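Local coordinates for Non-reducing end beta-L-arabinofuranosidase (Bacteroides thetaiotaomicron, PDB 5MQO), which probably hydrolyses glycosidic bonds of plant pectin, acting as an aceric acidase of glycoside hydrolase family GH127, at residues A[298-301]-A[302-306]; A[421-424]-A[425-428]; A[506-509]-A[510-514]. All coordinates share one frame; numbering follows the deposited sequence.

Overall arrangement
Interactions 1 and 2 belong to the helical catalytic domain of GH127 and interaction 3 to its β-rich middle domain. None touches another: the centres of 1 and 2 lie about 25 Å apart, those of 2 and 3 about 24 Å, and those of 1 and 3 about 32 Å, on opposite sides of the chain's centre. Helix 458-466 links the first two, meeting Y302 of interaction 1 through N461 and Y427 of interaction 2 through P459 and L463; the disulfide C383-C458 ties this helix to helix 382-399, which packs on 298-306. Interactions 2 and 3 approach to about 8 Å between nearest atoms, and both reach the C-terminal domain, D423 touching E638 and D508 pairing with K634.

Interaction 1. Residues A[298-301]-A[302-306]; sequences VRAN and YLYAG
V298 and Y302 lie side by side, one turn apart on helix 297-314, part of the (α/α)6 barrel expected of a GH127 catalytic domain. Both side chains point the same way, and the valine methyl CG1 rests 3.5 Å from Y302 CD2. That methyl is anti to the backbone N (chi1 -172°), which carries it along the tyrosine ring; V298 O meets the same ring at its edge, in the ring plane. A branched, compact valine suits this place because it fills the space beside the ring and also touches helix 382-399. Y302 then runs on to N461, to which its hydroxyl is hydrogen-bonded.

A second pair, A300 and Y304, uses another side of the helix. Here the small alanine leaves room for the ring, with A300 CB 3.8 Å from Y304 CE2. N301 crosses Y304 at a slant, its amide turned 55° from the ring, while its polar ends are spent on Y367 and the carbonyl of A384. Successive i to i+4 backbone bonds hold these rows in phase. A300 O accepts from Y304 N at 2.9 Å, and chi1 of -49° folds the ring back until one face centres over that oxygen.

Interaction 2. Residues A[421-424]-A[425-428]; sequences SLDG and KKYF
The carboxylate of D423 is met from two directions. K425 CB lies more than 3 Å above its plane, 3.6 Å from D423 OD1, while the rest of the lysine crosses at about a right angle and runs away extended. K426 CE comes in close to the plane on the oxygen side, nearest D423 OD2 at 3.6 Å, the chain bending at chi3 and chi4 to get there. The Y427 ring packs on P459 and L463 of helix 458-466.

These residues form a type I β turn, S421 to G424, and the chain that returns from it. G424 ends the turn at a positive phi of 72°, a conformation glycine adopts easily, and its carbonyl is hydrogen-bonded to the S62 hydroxyl of helix 50-69. Closure is the work of S421 and K426, which are joined twice: S421 N donates to K426 O at 2.7 Å, and K426 N donates to S421 OG, also at 2.7 Å. The serine hydroxyl sits between its own N and carbonyl carbon (chi1 52°), turned toward the returning chain and the D423 carboxylate, where it gives its proton to D423 OD1 at 2.6 Å, nearly along the C-O axis. K425 N adds a weak bond to the same oxygen, at 3.3 Å. With an alanine here, K426 N would probably lose its acceptor and the D423 carboxylate, left with the weak bond from K425 N, would be freer to turn.

A short polar side chain that can donate and accept at once therefore suits position 421. D423 OD2 and K426 NZ are 4.3 Å apart, beyond a salt bridge, yet this charge and the donors at OD1 may still favour the ionised aspartate, despite E638 nearby.

Interaction 3. Residues A[506-509]-A[510-514]; sequences ETDY and PWEGN
An ST turn at T507 and a type VIa turn around the cis peptide Y509-P510 shape the loop that joins strands 500-506 and 514-521 of the middle domain. T507 OG1 is held from two sides: it donates to N514 O at 2.6 Å, from above the carbonyl plane, and accepts from Y509 N at 3.1 Å. Placed anti to the backbone N (chi1 178°), this hydroxyl bridges the two arms of the loop; threonine suits the place because its short side-chain hydroxyl can accept from the backbone N two residues on and donate at the same time. In the tighter turn W511 N donates to D508 O at 2.9 Å.

Proline suits position 510 because it accepts the cis bond far more readily than other residues. The cis geometry brings P510 CA over one face of the Y509 ring, 3.5 Å from Y509 CG. On its other flank P510 CG lies 4.2 Å above the W511 ring plane, over its centre, while D508 OD1 meets the indole edge in plane, 3.8 Å from W511 CD1. D508 OD2 is also near E512 OE1, but its salt bridge to K634 probably offsets that repulsion.

The two aromatic residues carry the loop into its surroundings. Y509 meets Y486 edge-to-face and touches M577 of strand 572-577, whereas W511 packs against L604 of strand 604-609 and I642 and V643 of strand 640-651, wedging the hairpin against the C-terminal domain.

Interaction 1. Residues A[298-301]-A[302-306]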
ATOM      1  N   VAL A 298     -10.847  -0.003   5.708  1.00 51.14           N
ATOM      2  CA  VAL A 298     -10.295   1.308   5.357  1.00 51.93           C
ATOM      3  C   VAL A 298     -10.263   2.178   6.625  1.00 52.74           C
ATOM      4  O   VAL A 298      -9.210   2.690   7.008  1.00 50.44           O
ATOM      5  CB  VAL A 298     -11.110   2.050   4.239  1.00 52.05           C
ATOM      6  CG1 VAL A 298     -10.371   3.312   3.798  1.00 53.28           C
ATOM      7  CG2 VAL A 298     -11.357   1.182   3.023  1.00 50.39           C
ATOM      8  N   ARG A 299     -11.420   2.325   7.271  1.00 53.40           N
ATOM      9  CA  ARG A 299     -11.526   3.092   8.502  1.00 53.56           C
ATOM     10  C   ARG A 299     -10.545   2.558   9.548  1.00 50.41           C
ATOM     11  O   ARG A 299      -9.829   3.331  10.173  1.00 50.18           O
ATOM     12  CB  ARG A 299     -12.965   3.082   9.025  1.00 59.20           C
ATOM     13  CG  ARG A 299     -13.992   3.824   8.148  1.00 63.71           C
ATOM     14  CD  ARG A 299     -15.322   4.097   8.851  1.00 68.55           C
ATOM     15  NE  ARG A 299     -16.501   3.603   8.118  1.00 78.37           N
ATOM     16  CZ  ARG A 299     -17.769   3.550   8.600  1.00 87.87           C
ATOM     17  NH1 ARG A 299     -18.102   3.990   9.828  1.00 89.73           N
ATOM     18  NH2 ARG A 299     -18.739   3.064   7.832  1.00 88.38           N
ATOM     19  N   ALA A 300     -10.487   1.237   9.689  1.00 47.42           N
ATOM     20  CA  ALA A 300      -9.571   0.566  10.608  1.00 45.57           C
ATOM     21  C   ALA A 300      -8.112   0.935  10.356  1.00 44.42           C
ATOM     22  O   ALA A 300      -7.376   1.394  11.229  1.00 42.01           O
ATOM     23  CB  ALA A 300      -9.725  -0.931  10.453  1.00 45.69           C
ATOM     24  N   ASN A 301      -7.690   0.680   9.138  1.00 44.36           N
ATOM     25  CA  ASN A 301      -6.304   0.774   8.821  1.00 43.73           C
ATOM     26  C   ASN A 301      -5.858   2.236   8.848  1.00 46.05           C
ATOM     27  O   ASN A 301      -4.796   2.510   9.395  1.00 47.06           O
ATOM     28  CB  ASN A 301      -6.021   0.115   7.490  1.00 42.33           C
ATOM     29  CG  ASN A 301      -6.048  -1.398   7.557  1.00 42.51           C
ATOM     30  OD1 ASN A 301      -6.079  -2.007   8.629  1.00 42.21           O
ATOM     31  ND2 ASN A 301      -6.006  -2.024   6.384  1.00 43.36           N
ATOM     32  N   TYR A 302      -6.669   3.163   8.320  1.00 47.14           N
ATOM     33  CA  TYR A 302      -6.349   4.603   8.401  1.00 49.49           C
ATOM     34  C   TYR A 302      -6.286   5.098   9.849  1.00 48.12           C
ATOM     35  O   TYR A 302      -5.417   5.892  10.174  1.00 45.76           O
ATOM     36  CB  TYR A 302      -7.294   5.472   7.536  1.00 52.00           C
ATOM     37  CG  TYR A 302      -6.911   5.504   6.066  1.00 54.30           C
ATOM     38  CD1 TYR A 302      -5.993   6.414   5.596  1.00 59.10           C
ATOM     39  CD2 TYR A 302      -7.417   4.597   5.172  1.00 56.03           C
ATOM     40  CE1 TYR A 302      -5.606   6.441   4.256  1.00 61.12           C
ATOM     41  CE2 TYR A 302      -7.045   4.613   3.841  1.00 59.97           C
ATOM     42  CZ  TYR A 302      -6.141   5.540   3.381  1.00 62.06           C
ATOM     43  OH  TYR A 302      -5.769   5.556   2.051  1.00 65.52           O
ATOM     44  N   LEU A 303      -7.179   4.593  10.712  1.00 49.13           N
ATOM     45  CA  LEU A 303      -7.087   4.833  12.173  1.00 48.72           C
ATOM     46  C   LEU A 303      -5.754   4.389  12.681  1.00 49.02           C
ATOM     47  O   LEU A 303      -5.066   5.172  13.307  1.00 50.58           O
ATOM     48  CB  LEU A 303      -8.162   4.092  12.983  1.00 48.67           C
ATOM     49  CG  LEU A 303      -8.019   3.979  14.521  1.00 48.66           C
ATOM     50  CD1 LEU A 303      -8.041   5.323  15.200  1.00 48.93           C
ATOM     51  CD2 LEU A 303      -9.126   3.140  15.124  1.00 48.87           C
ATOM     52  N   TYR A 304      -5.392   3.136  12.407  1.00 48.98           N
ATOM     53  CA  TYR A 304      -4.155   2.576  12.970  1.00 50.23           C
ATOM     54  C   TYR A 304      -2.914   3.395  12.541  1.00 48.78           C
ATOM     55  O   TYR A 304      -2.030   3.685  13.362  1.00 45.81           O
ATOM     56  CB  TYR A 304      -3.987   1.057  12.674  1.00 49.17           C
ATOM     57  CG  TYR A 304      -5.189   0.219  12.982  1.00 47.84           C
ATOM     58  CD1 TYR A 304      -6.010   0.525  14.051  1.00 48.24           C
ATOM     59  CD2 TYR A 304      -5.521  -0.885  12.187  1.00 48.61           C
ATOM     60  CE1 TYR A 304      -7.127  -0.222  14.331  1.00 48.23           C
ATOM     61  CE2 TYR A 304      -6.639  -1.656  12.477  1.00 48.77           C
ATOM     62  CZ  TYR A 304      -7.438  -1.310  13.553  1.00 47.55           C
ATOM     63  OH  TYR A 304      -8.557  -2.020  13.888  1.00 47.97           O
ATOM     64  N   ALA A 305      -2.910   3.783  11.276  1.00 48.22           N
ATOM     65  CA  ALA A 305      -1.905   4.662  10.725  1.00 50.25           C
ATOM     66  C   ALA A 305      -1.806   5.970  11.483  1.00 51.84           C
ATOM     67  O   ALA A 305      -0.713   6.375  11.900  1.00 51.65           O
ATOM     68  CB  ALA A 305      -2.249   4.962   9.279  1.00 51.50           C
ATOM     69  N   GLY A 306      -2.959   6.630  11.626  1.00 52.09           N
ATOM     70  CA  GLY A 306      -3.075   7.919  12.303  1.00 50.80           C
ATOM     71  C   GLY A 306      -2.576   7.843  13.726  1.00 50.99           C
ATOM     72  O   GLY A 306      -1.887   8.749  14.183  1.00 54.50           O
TER

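Interaction 2. Residues A[421-424]-A[425-428]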
ATOM      1  N   SER A 421      -5.372  -0.727 -14.001  1.00 56.38           N
ATOM      2  CA  SER A 421      -4.998  -1.430 -15.241  1.00 55.49           C
ATOM      3  C   SER A 421      -3.539  -1.157 -15.645  1.00 54.83           C
ATOM      4  O   SER A 421      -2.898  -0.237 -15.127  1.00 54.40           O
ATOM      5  CB  SER A 421      -5.955  -1.039 -16.387  1.00 56.23           C
ATOM      6  OG  SER A 421      -6.078   0.376 -16.544  1.00 56.95           O
ATOM      7  N   LEU A 422      -3.010  -1.987 -16.544  1.00 55.32           N
ATOM      8  CA  LEU A 422      -1.694  -1.734 -17.118  1.00 56.95           C
ATOM      9  C   LEU A 422      -1.710  -0.498 -18.040  1.00 58.78           C
ATOM     10  O   LEU A 422      -0.750   0.263 -18.018  1.00 58.71           O
ATOM     11  CB  LEU A 422      -1.159  -2.964 -17.822  1.00 56.58           C
ATOM     12  CG  LEU A 422      -0.758  -4.098 -16.879  1.00 55.89           C
ATOM     13  CD1 LEU A 422      -0.463  -5.349 -17.683  1.00 55.13           C
ATOM     14  CD2 LEU A 422       0.445  -3.720 -16.018  1.00 55.99           C
ATOM     15  N   ASP A 423      -2.810  -0.245 -18.765  1.00 60.35           N
ATOM     16  CA  ASP A 423      -2.947   1.004 -19.557  1.00 60.88           C
ATOM     17  C   ASP A 423      -3.210   2.282 -18.759  1.00 60.19           C
ATOM     18  O   ASP A 423      -3.455   3.316 -19.359  1.00 61.94           O
ATOM     19  CB  ASP A 423      -3.970   0.871 -20.718  1.00 63.49           C
ATOM     20  CG  ASP A 423      -5.438   0.709 -20.266  1.00 65.19           C
ATOM     21  OD1 ASP A 423      -5.784   0.867 -19.079  1.00 67.11           O
ATOM     22  OD2 ASP A 423      -6.271   0.393 -21.145  1.00 65.80           O
ATOM     23  N   GLY A 424      -3.190   2.209 -17.428  1.00 58.72           N
ATOM     24  CA  GLY A 424      -3.288   3.391 -16.565  1.00 57.87           C
ATOM     25  C   GLY A 424      -4.633   4.081 -16.483  1.00 57.82           C
ATOM     26  O   GLY A 424      -4.719   5.165 -15.927  1.00 56.07           O
ATOM     27  N   LYS A 425      -5.677   3.461 -17.024  1.00 59.17           N
ATOM     28  CA  LYS A 425      -6.957   4.126 -17.240  1.00 61.19           C
ATOM     29  C   LYS A 425      -8.143   3.522 -16.514  1.00 60.31           C
ATOM     30  O   LYS A 425      -9.144   4.227 -16.295  1.00 56.70           O
ATOM     31  CB  LYS A 425      -7.282   4.108 -18.720  1.00 65.07           C
ATOM     32  CG  LYS A 425      -6.453   5.053 -19.556  1.00 68.20           C
ATOM     33  CD  LYS A 425      -7.036   5.121 -20.949  1.00 70.50           C
ATOM     34  CE  LYS A 425      -6.114   5.874 -21.870  1.00 74.23           C
ATOM     35  NZ  LYS A 425      -6.827   6.176 -23.136  1.00 77.89           N
ATOM     36  N   LYS A 426      -8.063   2.232 -16.180  1.00 59.59           N
ATOM     37  CA  LYS A 426      -9.180   1.544 -15.555  1.00 60.99           C
ATOM     38  C   LYS A 426      -8.820   1.092 -14.128  1.00 61.44           C
ATOM     39  O   LYS A 426      -7.657   0.771 -13.849  1.00 60.00           O
ATOM     40  CB  LYS A 426      -9.635   0.383 -16.444  1.00 62.32           C
ATOM     41  CG  LYS A 426     -10.192   0.833 -17.795  1.00 65.29           C
ATOM     42  CD  LYS A 426     -10.494  -0.338 -18.720  1.00 66.47           C
ATOM     43  CE  LYS A 426      -9.230  -0.827 -19.420  1.00 68.95           C
ATOM     44  NZ  LYS A 426      -9.266  -2.295 -19.653  1.00 70.42           N
ATOM     45  N   TYR A 427      -9.824   1.087 -13.242  1.00 59.86           N
ATOM     46  CA  TYR A 427      -9.633   0.797 -11.828  1.00 59.89           C
ATOM     47  C   TYR A 427     -10.562  -0.306 -11.245  1.00 60.59           C
ATOM     48  O   TYR A 427     -11.714  -0.461 -11.650  1.00 57.90           O
ATOM     49  CB  TYR A 427      -9.812   2.074 -11.025  1.00 58.84           C
ATOM     50  CG  TYR A 427      -8.812   3.133 -11.354  1.00 63.20           C
ATOM     51  CD1 TYR A 427      -8.993   3.979 -12.455  1.00 66.71           C
ATOM     52  CD2 TYR A 427      -7.681   3.332 -10.556  1.00 64.60           C
ATOM     53  CE1 TYR A 427      -8.066   4.986 -12.766  1.00 67.96           C
ATOM     54  CE2 TYR A 427      -6.751   4.342 -10.846  1.00 65.70           C
ATOM     55  CZ  TYR A 427      -6.938   5.168 -11.952  1.00 67.59           C
ATOM     56  OH  TYR A 427      -6.027   6.161 -12.246  1.00 64.72           O
ATOM     57  N   PHE A 428     -10.031  -1.058 -10.280  1.00 58.88           N
ATOM     58  CA  PHE A 428     -10.842  -1.927  -9.440  1.00 58.73           C
ATOM     59  C   PHE A 428     -11.228  -1.208  -8.164  1.00 56.91           C
ATOM     60  O   PHE A 428     -10.373  -0.575  -7.541  1.00 52.98           O
ATOM     61  CB  PHE A 428     -10.049  -3.185  -8.973  1.00 58.05           C
ATOM     62  CG  PHE A 428     -10.078  -4.347  -9.919  1.00 54.02           C
ATOM     63  CD1 PHE A 428     -11.261  -4.746 -10.549  1.00 53.52           C
ATOM     64  CD2 PHE A 428      -8.928  -5.079 -10.131  1.00 51.87           C
ATOM     65  CE1 PHE A 428     -11.272  -5.828 -11.398  1.00 53.13           C
ATOM     66  CE2 PHE A 428      -8.932  -6.148 -10.992  1.00 51.45           C
ATOM     67  CZ  PHE A 428     -10.102  -6.528 -11.624  1.00 52.09           C
TER

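Interaction 3. Residues A[506-509]-A[510-514]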
ATOM      1  N   GLU A 506      20.846   0.297  -9.646  1.00 61.95           N
ATOM      2  CA  GLU A 506      20.583  -0.428 -10.882  1.00 62.97           C
ATOM      3  C   GLU A 506      20.138  -1.821 -10.514  1.00 61.00           C
ATOM      4  O   GLU A 506      20.784  -2.468  -9.697  1.00 59.77           O
ATOM      5  CB  GLU A 506      21.830  -0.476 -11.744  1.00 67.18           C
ATOM      6  CG  GLU A 506      22.581   0.857 -11.816  1.00 71.38           C
ATOM      7  CD  GLU A 506      23.676   0.848 -12.872  1.00 74.54           C
ATOM      8  OE1 GLU A 506      24.809   0.386 -12.581  1.00 74.64           O
ATOM      9  OE2 GLU A 506      23.379   1.289 -14.001  1.00 75.10           O
ATOM     10  N   THR A 507      19.014  -2.258 -11.089  1.00 60.07           N
ATOM     11  CA  THR A 507      18.459  -3.607 -10.858  1.00 60.28           C
ATOM     12  C   THR A 507      17.241  -3.868 -11.740  1.00 60.81           C
ATOM     13  O   THR A 507      16.561  -2.909 -12.112  1.00 61.47           O
ATOM     14  CB  THR A 507      18.023  -3.801  -9.404  1.00 59.83           C
ATOM     15  OG1 THR A 507      17.464  -5.105  -9.273  1.00 58.52           O
ATOM     16  CG2 THR A 507      16.992  -2.711  -8.955  1.00 59.18           C
ATOM     17  N   ASP A 508      16.950  -5.135 -12.057  1.00 61.30           N
ATOM     18  CA  ASP A 508      15.743  -5.445 -12.853  1.00 64.03           C
ATOM     19  C   ASP A 508      14.612  -5.948 -11.949  1.00 62.43           C
ATOM     20  O   ASP A 508      13.606  -6.460 -12.427  1.00 59.20           O
ATOM     21  CB  ASP A 508      16.035  -6.416 -14.025  1.00 66.69           C
ATOM     22  CG  ASP A 508      14.895  -6.437 -15.118  1.00 70.24           C
ATOM     23  OD1 ASP A 508      14.230  -5.396 -15.360  1.00 69.57           O
ATOM     24  OD2 ASP A 508      14.663  -7.510 -15.751  1.00 72.88           O
ATOM     25  N   TYR A 509      14.795  -5.775 -10.636  1.00 64.62           N
ATOM     26  CA  TYR A 509      13.780  -6.036  -9.590  1.00 63.29           C
ATOM     27  C   TYR A 509      12.450  -5.396 -10.003  1.00 62.55           C
ATOM     28  O   TYR A 509      12.461  -4.329 -10.625  1.00 64.09           O
ATOM     29  CB  TYR A 509      14.257  -5.426  -8.254  1.00 63.11           C
ATOM     30  CG  TYR A 509      13.638  -5.973  -6.975  1.00 63.71           C
ATOM     31  CD1 TYR A 509      14.203  -7.058  -6.296  1.00 63.42           C
ATOM     32  CD2 TYR A 509      12.525  -5.384  -6.419  1.00 61.81           C
ATOM     33  CE1 TYR A 509      13.646  -7.537  -5.114  1.00 62.97           C
ATOM     34  CE2 TYR A 509      11.974  -5.867  -5.245  1.00 62.59           C
ATOM     35  CZ  TYR A 509      12.525  -6.939  -4.593  1.00 61.37           C
ATOM     36  OH  TYR A 509      11.931  -7.386  -3.428  1.00 59.25           O
ATOM     37  N   PRO A 510      11.315  -6.039  -9.734  1.00 59.11           N
ATOM     38  CA  PRO A 510      11.188  -7.325  -9.053  1.00 59.14           C
ATOM     39  C   PRO A 510      11.485  -8.591  -9.892  1.00 59.42           C
ATOM     40  O   PRO A 510      11.387  -9.702  -9.358  1.00 57.02           O
ATOM     41  CB  PRO A 510       9.715  -7.322  -8.657  1.00 59.18           C
ATOM     42  CG  PRO A 510       9.060  -6.659  -9.824  1.00 59.67           C
ATOM     43  CD  PRO A 510      10.036  -5.611 -10.317  1.00 59.59           C
ATOM     44  N   TRP A 511      11.857  -8.433 -11.167  1.00 59.04           N
ATOM     45  CA  TRP A 511      12.007  -9.576 -12.052  1.00 57.44           C
ATOM     46  C   TRP A 511      13.229 -10.399 -11.706  1.00 59.36           C
ATOM     47  O   TRP A 511      13.223 -11.588 -11.945  1.00 60.15           O
ATOM     48  CB  TRP A 511      12.018  -9.154 -13.510  1.00 56.75           C
ATOM     49  CG  TRP A 511      10.866  -8.276 -13.884  1.00 58.21           C
ATOM     50  CD1 TRP A 511      10.938  -7.068 -14.492  1.00 60.21           C
ATOM     51  CD2 TRP A 511       9.476  -8.518 -13.650  1.00 59.98           C
ATOM     52  NE1 TRP A 511       9.685  -6.530 -14.654  1.00 59.58           N
ATOM     53  CE2 TRP A 511       8.770  -7.406 -14.146  1.00 60.38           C
ATOM     54  CE3 TRP A 511       8.755  -9.569 -13.065  1.00 60.30           C
ATOM     55  CZ2 TRP A 511       7.382  -7.315 -14.090  1.00 61.89           C
ATOM     56  CZ3 TRP A 511       7.376  -9.478 -13.006  1.00 60.66           C
ATOM     57  CH2 TRP A 511       6.700  -8.363 -13.525  1.00 61.06           C
ATOM     58  N   GLU A 512      14.262  -9.769 -11.142  1.00 62.38           N
ATOM     59  CA  GLU A 512      15.500 -10.441 -10.702  1.00 63.75           C
ATOM     60  C   GLU A 512      15.958  -9.824  -9.404  1.00 61.44           C
ATOM     61  O   GLU A 512      15.597  -8.690  -9.089  1.00 62.43           O
ATOM     62  CB  GLU A 512      16.617 -10.281 -11.735  1.00 67.75           C
ATOM     63  CG  GLU A 512      16.233 -10.734 -13.140  1.00 73.62           C
ATOM     64  CD  GLU A 512      17.384 -10.669 -14.137  1.00 77.24           C
ATOM     65  OE1 GLU A 512      17.736  -9.561 -14.623  1.00 73.39           O
ATOM     66  OE2 GLU A 512      17.918 -11.755 -14.458  1.00 81.88           O
ATOM     67  N   GLY A 513      16.772 -10.558  -8.663  1.00 60.65           N
ATOM     68  CA  GLY A 513      17.142 -10.179  -7.301  1.00 61.78           C
ATOM     69  C   GLY A 513      18.543  -9.609  -7.175  1.00 63.17           C
ATOM     70  O   GLY A 513      19.159  -9.784  -6.120  1.00 64.92           O
ATOM     71  N   ASN A 514      19.037  -8.929  -8.219  1.00 61.46           N
ATOM     72  CA  ASN A 514      20.380  -8.348  -8.209  1.00 63.84           C
ATOM     73  C   ASN A 514      20.304  -6.857  -8.132  1.00 61.76           C
ATOM     74  O   ASN A 514      19.790  -6.227  -9.056  1.00 61.61           O
ATOM     75  CB  ASN A 514      21.149  -8.709  -9.478  1.00 69.54           C
ATOM     76  CG  ASN A 514      21.246 -10.198  -9.687  1.00 75.98           C
ATOM     77  OD1 ASN A 514      21.665 -10.938  -8.790  1.00 82.16           O
ATOM     78  ND2 ASN A 514      20.814 -10.660 -10.857  1.00 80.37           N
TER